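Local coordinates for FBP protein (Leishmania major, PDB 5OEZ) that probably hydrolyses fructose 1,6-bisphosphate to fructose 6-phosphate and phosphate, a step of gluconeogenesis, as a magnesium-dependent homotetramer with a separate AMP site, at residues Gln14-Lys18 with Phe28-Met32; Ala34-Val39 with Ala80-Leu85; Arg212-Asn218 with Thr242-Tyr248; Gly264-Lys270 with Pro319-Ser324. The contacts are given in a common frame with arbitrary orientation. Residues are numbered along the deposited sequence.

Interaction 1 of 4, residues Gln14-Lys18 with Phe28-Met32; sequences QYIIK and FTLLM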
loop_
_atom_site.group_PDB
_atom_site.type_symbol
_atom_site.label_atom_id
_atom_site.label_comp_id
_atom_site.label_asym_id
_atom_site.label_seq_id
_atom_site.Cartn_x
_atom_site.Cartn_y
_atom_site.Cartn_z
ATOM N N GLN C 14 20.704 7.209 -1.619
ATOM C CA GLN C 14 21.621 7.931 -0.729
ATOM C C GLN C 14 22.926 7.161 -0.574
ATOM O O GLN C 14 23.990 7.744 -0.620
ATOM C CB GLN C 14 21.023 8.115 0.665
ATOM C CG GLN C 14 20.142 9.327 0.858
ATOM C CD GLN C 14 19.538 9.347 2.259
ATOM O OE1 GLN C 14 19.067 8.322 2.767
ATOM N NE2 GLN C 14 19.545 10.506 2.885
ATOM N N TYR C 15 22.813 5.862 -0.341
ATOM C CA TYR C 15 23.973 4.990 -0.178
ATOM C C TYR C 15 24.907 5.054 -1.409
ATOM O O TYR C 15 26.106 5.198 -1.264
ATOM C CB TYR C 15 23.498 3.547 0.102
ATOM C CG TYR C 15 24.592 2.496 0.178
ATOM C CD1 TYR C 15 25.012 1.798 -0.965
ATOM C CD2 TYR C 15 25.207 2.203 1.388
ATOM C CE1 TYR C 15 26.018 0.843 -0.894
ATOM C CE2 TYR C 15 26.217 1.255 1.469
ATOM C CZ TYR C 15 26.618 0.584 0.331
ATOM O OH TYR C 15 27.619 -0.342 0.428
ATOM N N ILE C 16 24.328 4.985 -2.603
ATOM C CA ILE C 16 25.080 5.051 -3.863
ATOM C C ILE C 16 25.797 6.394 -4.015
ATOM O O ILE C 16 26.976 6.427 -4.381
ATOM C CB ILE C 16 24.162 4.836 -5.090
ATOM C CG1 ILE C 16 23.544 3.430 -5.096
ATOM C CG2 ILE C 16 24.897 5.074 -6.398
ATOM C CD1 ILE C 16 24.500 2.304 -5.354
ATOM N N ILE C 17 25.083 7.490 -3.746
ATOM C CA ILE C 17 25.644 8.846 -3.887
ATOM C C ILE C 17 26.804 9.054 -2.921
ATOM O O ILE C 17 27.827 9.608 -3.303
ATOM C CB ILE C 17 24.566 9.950 -3.675
ATOM C CG1 ILE C 17 23.576 9.936 -4.843
ATOM C CG2 ILE C 17 25.197 11.337 -3.565
ATOM C CD1 ILE C 17 22.315 10.737 -4.599
ATOM N N LYS C 18 26.615 8.625 -1.674
ATOM C CA LYS C 18 27.622 8.759 -0.635
ATOM C C LYS C 18 28.873 7.947 -0.972
ATOM O O LYS C 18 29.989 8.406 -0.748
ATOM C CB LYS C 18 27.036 8.354 0.731
ATOM C CG LYS C 18 27.999 8.569 1.905
ATOM C CD LYS C 18 28.227 10.077 2.163
ATOM C CE LYS C 18 29.538 10.547 2.730
ATOM N NZ LYS C 18 29.706 10.106 4.123
ATOM N N PHE C 28 26.244 6.286 -12.623
ATOM C CA PHE C 28 25.893 5.083 -11.876
ATOM C C PHE C 28 24.623 5.293 -11.039
ATOM O O PHE C 28 23.791 4.384 -10.914
ATOM C CB PHE C 28 27.071 4.604 -11.001
ATOM C CG PHE C 28 26.848 3.249 -10.379
ATOM C CD1 PHE C 28 26.687 2.132 -11.176
ATOM C CD2 PHE C 28 26.789 3.094 -8.997
ATOM C CE1 PHE C 28 26.461 0.886 -10.611
ATOM C CE2 PHE C 28 26.565 1.858 -8.426
ATOM C CZ PHE C 28 26.405 0.747 -9.234
ATOM N N THR C 29 24.489 6.480 -10.464
ATOM C CA THR C 29 23.295 6.856 -9.732
ATOM C C THR C 29 22.058 6.768 -10.621
ATOM O O THR C 29 21.036 6.198 -10.217
ATOM C CB THR C 29 23.468 8.269 -9.157
ATOM O OG1 THR C 29 24.561 8.259 -8.239
ATOM C CG2 THR C 29 22.222 8.739 -8.399
ATOM N N LEU C 30 22.141 7.337 -11.821
ATOM C CA LEU C 30 21.014 7.294 -12.748
ATOM C C LEU C 30 20.691 5.863 -13.148
ATOM O O LEU C 30 19.516 5.498 -13.220
ATOM C CB LEU C 30 21.254 8.169 -13.982
ATOM C CG LEU C 30 21.464 9.676 -13.772
ATOM C CD1 LEU C 30 21.437 10.409 -15.109
ATOM C CD2 LEU C 30 20.442 10.271 -12.825
ATOM N N LEU C 31 21.724 5.047 -13.380
ATOM C CA LEU C 31 21.517 3.628 -13.664
ATOM C C LEU C 31 20.747 2.924 -12.532
ATOM O O LEU C 31 19.784 2.213 -12.777
ATOM C CB LEU C 31 22.853 2.921 -13.889
ATOM C CG LEU C 31 22.790 1.440 -14.270
ATOM C CD1 LEU C 31 22.360 1.316 -15.719
ATOM C CD2 LEU C 31 24.146 0.778 -14.079
ATOM N N MET C 32 21.191 3.116 -11.300
ATOM C CA MET C 32 20.544 2.483 -10.162
ATOM C C MET C 32 19.138 3.005 -9.906
ATOM O O MET C 32 18.310 2.251 -9.413
ATOM C CB MET C 32 21.410 2.554 -8.902
ATOM C CG MET C 32 22.685 1.717 -8.992
ATOM S SD MET C 32 22.422 0.009 -9.523
ATOM C CE MET C 32 21.100 -0.561 -8.428
#

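Interaction 2 of 4, residues Ala34-Val39 with Ala80-Leu85; sequences AIQTSV and AFKAYL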
loop_
_atom_site.group_PDB
_atom_site.type_symbol
_atom_site.label_atom_id
_atom_site.label_comp_id
_atom_site.label_asym_id
_atom_site.label_seq_id
_atom_site.Cartn_x
_atom_site.Cartn_y
_atom_site.Cartn_z
ATOM N N ALA C 34 17.107 3.819 -12.386
ATOM C CA ALA C 34 16.357 3.102 -13.405
ATOM C C ALA C 34 16.064 1.642 -12.980
ATOM O O ALA C 34 14.950 1.140 -13.189
ATOM C CB ALA C 34 17.094 3.157 -14.728
ATOM N N ILE C 35 17.045 0.989 -12.362
ATOM C CA ILE C 35 16.882 -0.386 -11.879
ATOM C C ILE C 35 15.875 -0.473 -10.731
ATOM O O ILE C 35 15.049 -1.395 -10.685
ATOM C CB ILE C 35 18.241 -1.006 -11.482
ATOM C CG1 ILE C 35 19.079 -1.249 -12.750
ATOM C CG2 ILE C 35 18.060 -2.331 -10.750
ATOM C CD1 ILE C 35 20.489 -1.741 -12.513
ATOM N N GLN C 36 15.964 0.457 -9.786
ATOM C CA GLN C 36 15.007 0.503 -8.684
ATOM C C GLN C 36 13.588 0.663 -9.199
ATOM O O GLN C 36 12.687 -0.030 -8.734
ATOM C CB GLN C 36 15.306 1.652 -7.748
ATOM C CG GLN C 36 16.505 1.430 -6.862
ATOM C CD GLN C 36 16.748 2.654 -6.005
ATOM O OE1 GLN C 36 16.065 2.854 -5.004
ATOM N NE2 GLN C 36 17.720 3.482 -6.398
ATOM N N THR C 37 13.401 1.566 -10.159
ATOM C CA THR C 37 12.081 1.793 -10.719
ATOM C C THR C 37 11.549 0.538 -11.368
ATOM O O THR C 37 10.358 0.185 -11.190
ATOM C CB THR C 37 12.080 2.956 -11.739
ATOM O OG1 THR C 37 12.563 4.133 -11.099
ATOM C CG2 THR C 37 10.675 3.237 -12.237
ATOM N N SER C 38 12.424 -0.141 -12.119
ATOM C CA SER C 38 12.052 -1.388 -12.816
ATOM C C SER C 38 11.600 -2.448 -11.827
ATOM O O SER C 38 10.594 -3.128 -12.038
ATOM C CB SER C 38 13.228 -1.932 -13.637
ATOM O OG SER C 38 13.679 -0.975 -14.576
ATOM N N VAL C 39 12.361 -2.574 -10.746
ATOM C CA VAL C 39 12.077 -3.568 -9.715
ATOM C C VAL C 39 10.719 -3.312 -9.063
ATOM O O VAL C 39 9.962 -4.256 -8.826
ATOM C CB VAL C 39 13.224 -3.657 -8.691
ATOM C CG1 VAL C 39 12.857 -4.528 -7.496
ATOM C CG2 VAL C 39 14.462 -4.265 -9.358
ATOM N N ALA C 80 9.776 -3.280 -18.988
ATOM C CA ALA C 80 10.063 -2.326 -17.922
ATOM C C ALA C 80 11.544 -2.036 -17.810
ATOM O O ALA C 80 11.968 -0.880 -17.912
ATOM C CB ALA C 80 9.540 -2.851 -16.598
ATOM N N PHE C 81 12.338 -3.086 -17.638
ATOM C CA PHE C 81 13.797 -2.928 -17.583
ATOM C C PHE C 81 14.350 -2.151 -18.773
ATOM O O PHE C 81 15.157 -1.248 -18.588
ATOM C CB PHE C 81 14.510 -4.265 -17.467
ATOM C CG PHE C 81 14.838 -4.660 -16.055
ATOM C CD1 PHE C 81 15.924 -4.105 -15.413
ATOM C CD2 PHE C 81 14.078 -5.615 -15.385
ATOM C CE1 PHE C 81 16.241 -4.468 -14.112
ATOM C CE2 PHE C 81 14.389 -5.993 -14.091
ATOM C CZ PHE C 81 15.475 -5.418 -13.450
ATOM N N LYS C 82 13.904 -2.484 -19.973
ATOM C CA LYS C 82 14.421 -1.828 -21.176
ATOM C C LYS C 82 14.035 -0.374 -21.254
ATOM O O LYS C 82 14.856 0.460 -21.632
ATOM C CB LYS C 82 13.962 -2.539 -22.454
ATOM C CG LYS C 82 14.545 -3.922 -22.620
ATOM C CD LYS C 82 14.272 -4.556 -23.986
ATOM C CE LYS C 82 12.902 -4.289 -24.583
ATOM N NZ LYS C 82 12.764 -5.139 -25.797
ATOM N N ALA C 83 12.783 -0.071 -20.919
ATOM C CA ALA C 83 12.277 1.293 -21.045
ATOM C C ALA C 83 12.994 2.240 -20.092
ATOM O O ALA C 83 13.460 3.313 -20.496
ATOM C CB ALA C 83 10.785 1.331 -20.801
ATOM N N TYR C 84 13.119 1.825 -18.840
ATOM C CA TYR C 84 13.753 2.655 -17.843
ATOM C C TYR C 84 15.270 2.745 -18.021
ATOM O O TYR C 84 15.841 3.816 -17.824
ATOM C CB TYR C 84 13.346 2.203 -16.421
ATOM C CG TYR C 84 11.855 2.408 -16.155
ATOM C CD1 TYR C 84 11.292 3.681 -16.205
ATOM C CD2 TYR C 84 11.005 1.331 -15.878
ATOM C CE1 TYR C 84 9.934 3.870 -15.995
ATOM C CE2 TYR C 84 9.647 1.515 -15.659
ATOM C CZ TYR C 84 9.120 2.787 -15.711
ATOM O OH TYR C 84 7.783 2.989 -15.505
ATOM N N LEU C 85 15.927 1.648 -18.403
ATOM C CA LEU C 85 17.388 1.666 -18.609
ATOM C C LEU C 85 17.778 2.511 -19.812
ATOM O O LEU C 85 18.707 3.300 -19.719
ATOM C CB LEU C 85 17.970 0.260 -18.748
ATOM C CG LEU C 85 18.019 -0.589 -17.476
ATOM C CD1 LEU C 85 18.293 -2.043 -17.816
ATOM C CD2 LEU C 85 19.067 -0.068 -16.509
#

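Interaction 3 of 4, residues Arg212-Asn218 with Thr242-Tyr248; sequences RSIYSVN and TRYSARY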
loop_
_atom_site.group_PDB
_atom_site.type_symbol
_atom_site.label_atom_id
_atom_site.label_comp_id
_atom_site.label_asym_id
_atom_site.label_seq_id
_atom_site.Cartn_x
_atom_site.Cartn_y
_atom_site.Cartn_z
ATOM N N ARG C 212 28.466 -24.251 6.530
ATOM C CA ARG C 212 27.097 -24.436 6.980
ATOM C C ARG C 212 26.530 -25.669 6.287
ATOM O O ARG C 212 26.629 -25.800 5.059
ATOM C CB ARG C 212 26.232 -23.215 6.645
ATOM C CG ARG C 212 24.816 -23.272 7.211
ATOM C CD ARG C 212 24.773 -22.986 8.708
ATOM N NE ARG C 212 23.443 -23.312 9.236
ATOM C CZ ARG C 212 22.362 -22.524 9.195
ATOM N NH1 ARG C 212 22.408 -21.305 8.671
ATOM N NH2 ARG C 212 21.211 -22.962 9.697
ATOM N N SER C 213 25.917 -26.555 7.052
ATOM C CA SER C 213 25.471 -27.856 6.536
ATOM C C SER C 213 24.105 -27.825 5.832
ATOM O O SER C 213 23.155 -28.478 6.269
ATOM C CB SER C 213 25.438 -28.870 7.675
ATOM O OG SER C 213 26.730 -29.013 8.237
ATOM N N ILE C 214 24.016 -27.052 4.752
ATOM C CA ILE C 214 22.827 -26.983 3.911
ATOM C C ILE C 214 23.285 -27.110 2.471
ATOM O O ILE C 214 24.218 -26.418 2.056
ATOM C CB ILE C 214 22.047 -25.655 4.057
ATOM C CG1 ILE C 214 21.605 -25.437 5.506
ATOM C CG2 ILE C 214 20.809 -25.657 3.155
ATOM C CD1 ILE C 214 20.989 -24.067 5.770
ATOM N N TYR C 215 22.612 -27.975 1.713
ATOM C CA TYR C 215 22.870 -28.110 0.294
ATOM C C TYR C 215 21.579 -27.943 -0.492
ATOM O O TYR C 215 20.499 -28.336 -0.048
ATOM C CB TYR C 215 23.577 -29.439 -0.032
ATOM C CG TYR C 215 22.751 -30.677 0.048
ATOM C CD1 TYR C 215 22.519 -31.308 1.265
ATOM C CD2 TYR C 215 22.203 -31.253 -1.100
ATOM C CE1 TYR C 215 21.754 -32.475 1.342
ATOM C CE2 TYR C 215 21.442 -32.426 -1.036
ATOM C CZ TYR C 215 21.206 -33.028 0.192
ATOM O OH TYR C 215 20.433 -34.178 0.285
ATOM N N SER C 216 21.729 -27.387 -1.691
ATOM C CA SER C 216 20.627 -26.991 -2.537
ATOM C C SER C 216 20.913 -27.475 -3.960
ATOM O O SER C 216 21.780 -26.928 -4.665
ATOM C CB SER C 216 20.451 -25.463 -2.444
ATOM O OG SER C 216 19.204 -25.024 -2.962
ATOM N N VAL C 217 20.191 -28.521 -4.366
ATOM C CA VAL C 217 20.281 -29.095 -5.714
ATOM C C VAL C 217 18.989 -29.858 -6.019
ATOM O O VAL C 217 18.260 -30.226 -5.101
ATOM C CB VAL C 217 21.523 -30.015 -5.816
ATOM C CG1 VAL C 217 21.316 -31.305 -5.022
ATOM C CG2 VAL C 217 21.865 -30.319 -7.263
ATOM N N ASN C 218 18.666 -30.023 -7.297
ATOM C CA ASN C 218 17.523 -30.850 -7.733
ATOM C C ASN C 218 17.932 -32.338 -7.859
ATOM O O ASN C 218 18.432 -32.734 -8.900
ATOM C CB ASN C 218 16.980 -30.360 -9.085
ATOM C CG ASN C 218 15.749 -31.145 -9.557
ATOM O OD1 ASN C 218 15.283 -32.112 -8.927
ATOM N ND2 ASN C 218 15.208 -30.711 -10.664
ATOM N N THR C 242 28.788 -35.304 10.022
ATOM C CA THR C 242 28.071 -34.040 9.847
ATOM C C THR C 242 26.715 -34.252 9.161
ATOM O O THR C 242 26.660 -34.733 8.030
ATOM C CB THR C 242 28.917 -33.058 9.010
ATOM O OG1 THR C 242 30.258 -33.034 9.503
ATOM C CG2 THR C 242 28.365 -31.621 9.030
ATOM N N ARG C 243 25.632 -33.879 9.841
ATOM C CA ARG C 243 24.284 -33.964 9.270
ATOM C C ARG C 243 23.991 -32.736 8.420
ATOM O O ARG C 243 24.268 -31.623 8.845
ATOM C CB ARG C 243 23.227 -34.105 10.371
ATOM C CG ARG C 243 23.359 -35.377 11.209
ATOM C CD ARG C 243 22.706 -36.600 10.570
ATOM N NE ARG C 243 23.290 -36.953 9.274
ATOM C CZ ARG C 243 24.464 -37.566 9.081
ATOM N NH1 ARG C 243 25.238 -37.921 10.107
ATOM N NH2 ARG C 243 24.875 -37.818 7.833
ATOM N N TYR C 244 23.421 -32.956 7.231
ATOM C CA TYR C 244 23.102 -31.900 6.262
ATOM C C TYR C 244 21.591 -31.789 6.039
ATOM O O TYR C 244 20.904 -32.796 6.040
ATOM C CB TYR C 244 23.782 -32.195 4.920
ATOM C CG TYR C 244 25.215 -31.721 4.841
ATOM C CD1 TYR C 244 26.263 -32.461 5.397
ATOM C CD2 TYR C 244 25.525 -30.536 4.199
ATOM C CE1 TYR C 244 27.578 -32.011 5.324
ATOM C CE2 TYR C 244 26.836 -30.089 4.105
ATOM C CZ TYR C 244 27.856 -30.818 4.674
ATOM O OH TYR C 244 29.144 -30.339 4.560
ATOM N N SER C 245 21.100 -30.564 5.848
ATOM C CA SER C 245 19.721 -30.301 5.438
ATOM C C SER C 245 19.691 -29.968 3.971
ATOM O O SER C 245 20.554 -29.236 3.492
ATOM C CB SER C 245 19.138 -29.083 6.160
ATOM O OG SER C 245 19.007 -29.320 7.526
ATOM N N ALA C 246 18.643 -30.434 3.292
ATOM C CA ALA C 246 18.379 -30.112 1.891
ATOM C C ALA C 246 17.261 -29.054 1.772
ATOM O O ALA C 246 16.254 -29.121 2.485
ATOM C CB ALA C 246 18.012 -31.368 1.139
ATOM N N ARG C 247 17.491 -28.050 0.916
ATOM C CA ARG C 247 16.496 -27.037 0.540
ATOM C C ARG C 247 16.646 -26.774 -0.950
ATOM O O ARG C 247 17.742 -26.478 -1.399
ATOM C CB ARG C 247 16.730 -25.713 1.290
ATOM C CG ARG C 247 16.541 -25.773 2.798
ATOM C CD ARG C 247 15.089 -25.996 3.124
ATOM N NE ARG C 247 14.831 -25.974 4.559
ATOM C CZ ARG C 247 14.968 -27.008 5.394
ATOM N NH1 ARG C 247 15.398 -28.202 4.975
ATOM N NH2 ARG C 247 14.684 -26.831 6.681
ATOM N N TYR C 248 15.563 -26.893 -1.717
ATOM C CA TYR C 248 15.562 -26.512 -3.132
ATOM C C TYR C 248 14.209 -25.895 -3.497
ATOM O O TYR C 248 13.227 -26.592 -3.773
ATOM C CB TYR C 248 15.892 -27.703 -4.033
ATOM C CG TYR C 248 16.206 -27.334 -5.467
ATOM C CD1 TYR C 248 17.413 -26.712 -5.805
ATOM C CD2 TYR C 248 15.318 -27.613 -6.486
ATOM C CE1 TYR C 248 17.714 -26.372 -7.117
ATOM C CE2 TYR C 248 15.606 -27.270 -7.798
ATOM C CZ TYR C 248 16.804 -26.651 -8.107
ATOM O OH TYR C 248 17.084 -26.328 -9.411
HETATM O O HOH W 1 21.669 -28.131 8.697
#

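Interaction 4 of 4, residues Gly264-Lys270 with Pro319-Ser324; sequences GIFCYPK and PVYFGS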
loop_
_atom_site.group_PDB
_atom_site.type_symbol
_atom_site.label_atom_id
_atom_site.label_comp_id
_atom_site.label_asym_id
_atom_site.label_seq_id
_atom_site.Cartn_x
_atom_site.Cartn_y
_atom_site.Cartn_z
ATOM N N GLY C 264 25.902 -22.341 3.133
ATOM C CA GLY C 264 25.595 -23.583 2.453
ATOM C C GLY C 264 26.199 -23.623 1.069
ATOM O O GLY C 264 27.169 -22.911 0.759
ATOM N N ILE C 265 25.622 -24.481 0.237
ATOM C CA ILE C 265 26.036 -24.644 -1.141
ATOM C C ILE C 265 24.815 -24.703 -2.035
ATOM O O ILE C 265 23.818 -25.350 -1.698
ATOM C CB ILE C 265 26.990 -25.882 -1.349
ATOM C CG1 ILE C 265 27.655 -25.815 -2.730
ATOM C CG2 ILE C 265 26.266 -27.199 -1.161
ATOM C CD1 ILE C 265 28.825 -26.767 -2.910
ATOM N N PHE C 266 24.930 -24.044 -3.190
ATOM C CA PHE C 266 23.961 -24.141 -4.271
ATOM C C PHE C 266 24.654 -24.722 -5.505
ATOM O O PHE C 266 25.687 -24.196 -5.916
ATOM C CB PHE C 266 23.397 -22.747 -4.592
ATOM C CG PHE C 266 22.450 -22.740 -5.741
ATOM C CD1 PHE C 266 21.165 -23.261 -5.596
ATOM C CD2 PHE C 266 22.859 -22.276 -6.995
ATOM C CE1 PHE C 266 20.284 -23.295 -6.670
ATOM C CE2 PHE C 266 21.990 -22.322 -8.079
ATOM C CZ PHE C 266 20.704 -22.835 -7.913
ATOM N N CYS C 267 24.052 -25.738 -6.125
ATOM C CA CYS C 267 24.653 -26.424 -7.291
ATOM C C CYS C 267 23.684 -26.587 -8.454
ATOM O O CYS C 267 22.533 -26.965 -8.266
ATOM C CB CYS C 267 25.140 -27.806 -6.911
ATOM S SG CYS C 267 26.327 -27.866 -5.591
ATOM N N TYR C 268 24.157 -26.229 -9.643
ATOM C CA TYR C 268 23.600 -26.733 -10.894
ATOM C C TYR C 268 24.737 -27.456 -11.591
ATOM O O TYR C 268 25.467 -26.848 -12.381
ATOM C CB TYR C 268 23.071 -25.665 -11.811
ATOM C CG TYR C 268 21.687 -25.124 -11.527
ATOM C CD1 TYR C 268 20.549 -25.918 -11.664
ATOM C CD2 TYR C 268 21.509 -23.785 -11.186
ATOM C CE1 TYR C 268 19.273 -25.402 -11.412
ATOM C CE2 TYR C 268 20.243 -23.259 -10.956
ATOM C CZ TYR C 268 19.127 -24.070 -11.061
ATOM O OH TYR C 268 17.877 -23.548 -10.820
ATOM N N PRO C 269 24.887 -28.744 -11.286
ATOM C CA PRO C 269 26.005 -29.502 -11.802
ATOM C C PRO C 269 25.813 -29.852 -13.247
ATOM O O PRO C 269 24.718 -29.725 -13.776
ATOM C CB PRO C 269 25.959 -30.788 -10.981
ATOM C CG PRO C 269 24.514 -30.998 -10.731
ATOM C CD PRO C 269 23.919 -29.610 -10.581
ATOM N N LYS C 270 26.897 -30.280 -13.880
ATOM C CA LYS C 270 26.841 -30.770 -15.241
ATOM C C LYS C 270 25.982 -32.044 -15.250
ATOM O O LYS C 270 26.053 -32.867 -14.347
ATOM C CB LYS C 270 28.259 -31.065 -15.726
ATOM C CG LYS C 270 28.424 -31.177 -17.235
ATOM C CD LYS C 270 29.720 -31.832 -17.718
ATOM C CE LYS C 270 30.991 -31.317 -17.061
ATOM N NZ LYS C 270 31.389 -29.968 -17.536
ATOM N N PRO C 319 27.945 -24.823 -15.764
ATOM C CA PRO C 319 27.487 -25.280 -14.451
ATOM C C PRO C 319 28.012 -24.372 -13.353
ATOM O O PRO C 319 28.918 -23.571 -13.589
ATOM C CB PRO C 319 28.120 -26.670 -14.321
ATOM C CG PRO C 319 29.378 -26.560 -15.094
ATOM C CD PRO C 319 29.099 -25.619 -16.240
ATOM N N VAL C 320 27.430 -24.465 -12.157
ATOM C CA VAL C 320 27.842 -23.617 -11.032
ATOM C C VAL C 320 27.840 -24.410 -9.728
ATOM O O VAL C 320 26.956 -25.238 -9.495
ATOM C CB VAL C 320 26.937 -22.337 -10.854
ATOM C CG1 VAL C 320 26.935 -21.474 -12.115
ATOM C CG2 VAL C 320 25.509 -22.705 -10.472
ATOM N N TYR C 321 28.820 -24.095 -8.886
ATOM C CA TYR C 321 28.911 -24.543 -7.513
ATOM C C TYR C 321 29.251 -23.300 -6.683
ATOM O O TYR C 321 30.382 -22.806 -6.716
ATOM C CB TYR C 321 29.987 -25.631 -7.390
ATOM C CG TYR C 321 29.900 -26.665 -8.486
ATOM C CD1 TYR C 321 30.606 -26.493 -9.668
ATOM C CD2 TYR C 321 29.072 -27.781 -8.372
ATOM C CE1 TYR C 321 30.513 -27.408 -10.691
ATOM C CE2 TYR C 321 28.973 -28.706 -9.397
ATOM C CZ TYR C 321 29.708 -28.527 -10.547
ATOM O OH TYR C 321 29.633 -29.416 -11.594
ATOM N N PHE C 322 28.251 -22.791 -5.967
ATOM C CA PHE C 322 28.321 -21.508 -5.247
ATOM C C PHE C 322 28.078 -21.698 -3.758
ATOM O O PHE C 322 27.157 -22.401 -3.372
ATOM C CB PHE C 322 27.197 -20.552 -5.702
ATOM C CG PHE C 322 27.375 -19.934 -7.068
ATOM C CD1 PHE C 322 28.514 -20.105 -7.840
ATOM C CD2 PHE C 322 26.372 -19.132 -7.571
ATOM C CE1 PHE C 322 28.621 -19.504 -9.088
ATOM C CE2 PHE C 322 26.480 -18.512 -8.807
ATOM C CZ PHE C 322 27.604 -18.696 -9.569
ATOM N N GLY C 323 28.839 -20.993 -2.930
ATOM C CA GLY C 323 28.425 -20.754 -1.556
ATOM C C GLY C 323 29.560 -20.597 -0.580
ATOM O O GLY C 323 30.621 -20.035 -0.908
ATOM N N SER C 324 29.303 -21.092 0.634
ATOM C CA SER C 324 30.272 -21.108 1.713
ATOM C C SER C 324 31.566 -21.734 1.213
ATOM O O SER C 324 31.550 -22.766 0.530
ATOM C CB SER C 324 29.714 -21.911 2.884
ATOM O OG SER C 324 28.545 -21.309 3.417
#

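Interaction 1 of 4, residues Gln14-Lys18 with Phe28-Met32
Ile16 does most of the work where the short helix 12-18 meets the start of helix 27-47, segments 14-18 and 28-32 running nearly antiparallel (165°). With both chi angles in the m well, its side chain reaches across the 9.8 Å between the segment axes: Ile16 CD1 lies 3.7 Å from Phe28 CE2 and 4.1 Å from Met32 CG. Phe28, a t rotamer, leaves its helix sideways but swings its ring back to meet that methyl obliquely. Met32 is m at all three chi angles, a folded chain that offers its CG to Ile16. Thr29, also m, sets its hydroxyl into the gap, where OG1 meets only carbon, 3.7 Å from Ile16 CG2 and 3.9 Å from Ile17 CG1; no hydrogen bond crosses between the segments. Leu181 of strand 177-182 packs on both Ile16 and Met32, and Leu30 of the second subunit on Thr29. Ile16, Phe28 and Thr29 bind AMP in other structures of this protein; here, without nucleotide, the helix pair forms a wall of the allosteric AMP site.

Interaction 2 of 4, residues Ala34-Val39 with Ala80-Leu85
Ser38, Tyr84 and Phe81 bury the most surface where helix 27-47 crosses helix 72-87, the two segments running roughly antiparallel at 150° with axes 8.7 Å apart. Ser38 is small enough to let the second helix come close: its CB sits 3.8 Å from the centroid of the Phe81 ring, almost on the ring normal, a CH-pi contact. Its hydroxyl would be awkward in such an apolar place, but Ser38 OG turns back and donates to Ala34 O in its own helix (2.8 Å), which also accepts Ser38 N. Phe81 then spreads along the first helix, touching Ile35 and Val39 as well.

Tyr84 flanks Ser38 differently. Thr37 CG2 stands 3.8 Å above the centre of the Tyr84 ring in a second CH-pi contact, and Ser38 OG is 3.7 Å from Tyr84 CB. Ala34 fits against the Tyr84 backbone, with Ala34 CB 3.4 Å from Tyr84 O, while Leu85 CD2 packs 3.9 Å from Ile35 CG1. No hydrogen bond crosses between the segments.

The Tyr84 hydroxyl bonds to the backbone of Pro9 in the second subunit, and Thr37 OG1 to Met33 O and to Glu198 of that subunit. Within the chain, strand 113-121 lies beneath both helices: Ile115 meets Ile35 and Leu85, Phe117 and Pro119 meet Phe81, and strand 132-140 adds Trp136 against Ile35.

Interaction 3 of 4, residues Arg212-Asn218 with Thr242-Tyr248
Backbone hydrogen bonds set the parallel register: Ser245 N donates to Ser213 O (3.0 Å), Tyr215 N to Ser245 O (3.0 Å) and Arg247 N to Tyr215 O (3.2 Å). CA-H...O contacts reinforce them, such as Ile214 CA to Ser245 O at 3.2 Å. Beyond the ladder Ser216 OG continues the pairing, donating to Arg247 O at 2.6 Å. A water donates to Ser213 O (2.9 Å) and also hydrogen-bonds Ser245 OG (3.1 Å).

The rings pack by CH-pi contact: Ser213 CB lies over the face of Tyr244, and Ala246 CB over that of Tyr215. Val217 C sits 3.5 Å from Tyr248 CD1, the backbone toward Asn218 crossing that ring's face. Asn218 OD1 accepts from Ala246 N of the third subunit, so the end of 212-218 meets the paired strand of a neighbouring chain.

Strand 214-216, helix 227-238 and strand 245-246 form a beta-alpha-beta unit; past the paired strands, Asn218, Arg247 and Tyr248 belong to the fructose 6-phosphate site, empty here.

Interaction 4 of 4, residues Gly264-Lys270 with Pro319-Ser324
Six hydrogen bonds tie these two antiparallel segments together, and they come in reciprocal pairs. Phe266 N donates to Phe322 O (2.8 Å) and Phe322 N to Phe266 O (2.9 Å); further along, Tyr268 N gives to Val320 O (3.0 Å) and Val320 N to Tyr268 O (3.1 Å). At the far end Ser324 N donates to Gly264 O (2.8 Å), but the return bond uses a side chain: Gly264 N gives to Ser324 OG (2.9 Å). That hydroxyl also bonds Pro209 O.

Ile265 and Cys267 face outward with their backbone groups and pair with Ile214 and Ser216 of strand 214-216, while Tyr321 and Gly323 pair with Val300 and Lys298. Gly323 has no room for a side chain, since a CB would clash with Gly264 O.

On one face Val320 CG2 packs against Phe266 CE2 (4.3 Å) and Tyr268 CB (4.1 Å); on the other the sulfur of Cys267 meets the edge of the Tyr321 ring. Helix 252-262 packs on Phe266 and Phe322, helices 227-238 and 325-338 on Tyr321. Peptide groups thus bond along the sheet, and the doubly bonded backbone of Tyr268 places its side chain beside Tyr248 in the fructose 6-phosphate site, empty here.

How the interactions relate
The contacts form two groups on opposite sides of the chain's centre, interactions 1 and 2 about 29 to 36 Å, centre to centre, from interactions 3 and 4. The first two share helix 27-47 and meet where Leu31 CD1 lies 3.7 Å from Leu85 CD2; both are buried, have no hydrogen bond between their segments, and touch the second subunit. The other two belong to one mixed sheet, strand 265-268 beside 214-216, and rely on backbone hydrogen bonds. Interaction 4 is buried with no other chain on its segments, whereas interaction 3 is partly buried and meets the third subunit. Tyr248 and Tyr268 bring both to the sugar phosphate site; interaction 1 belongs to the distant AMP site.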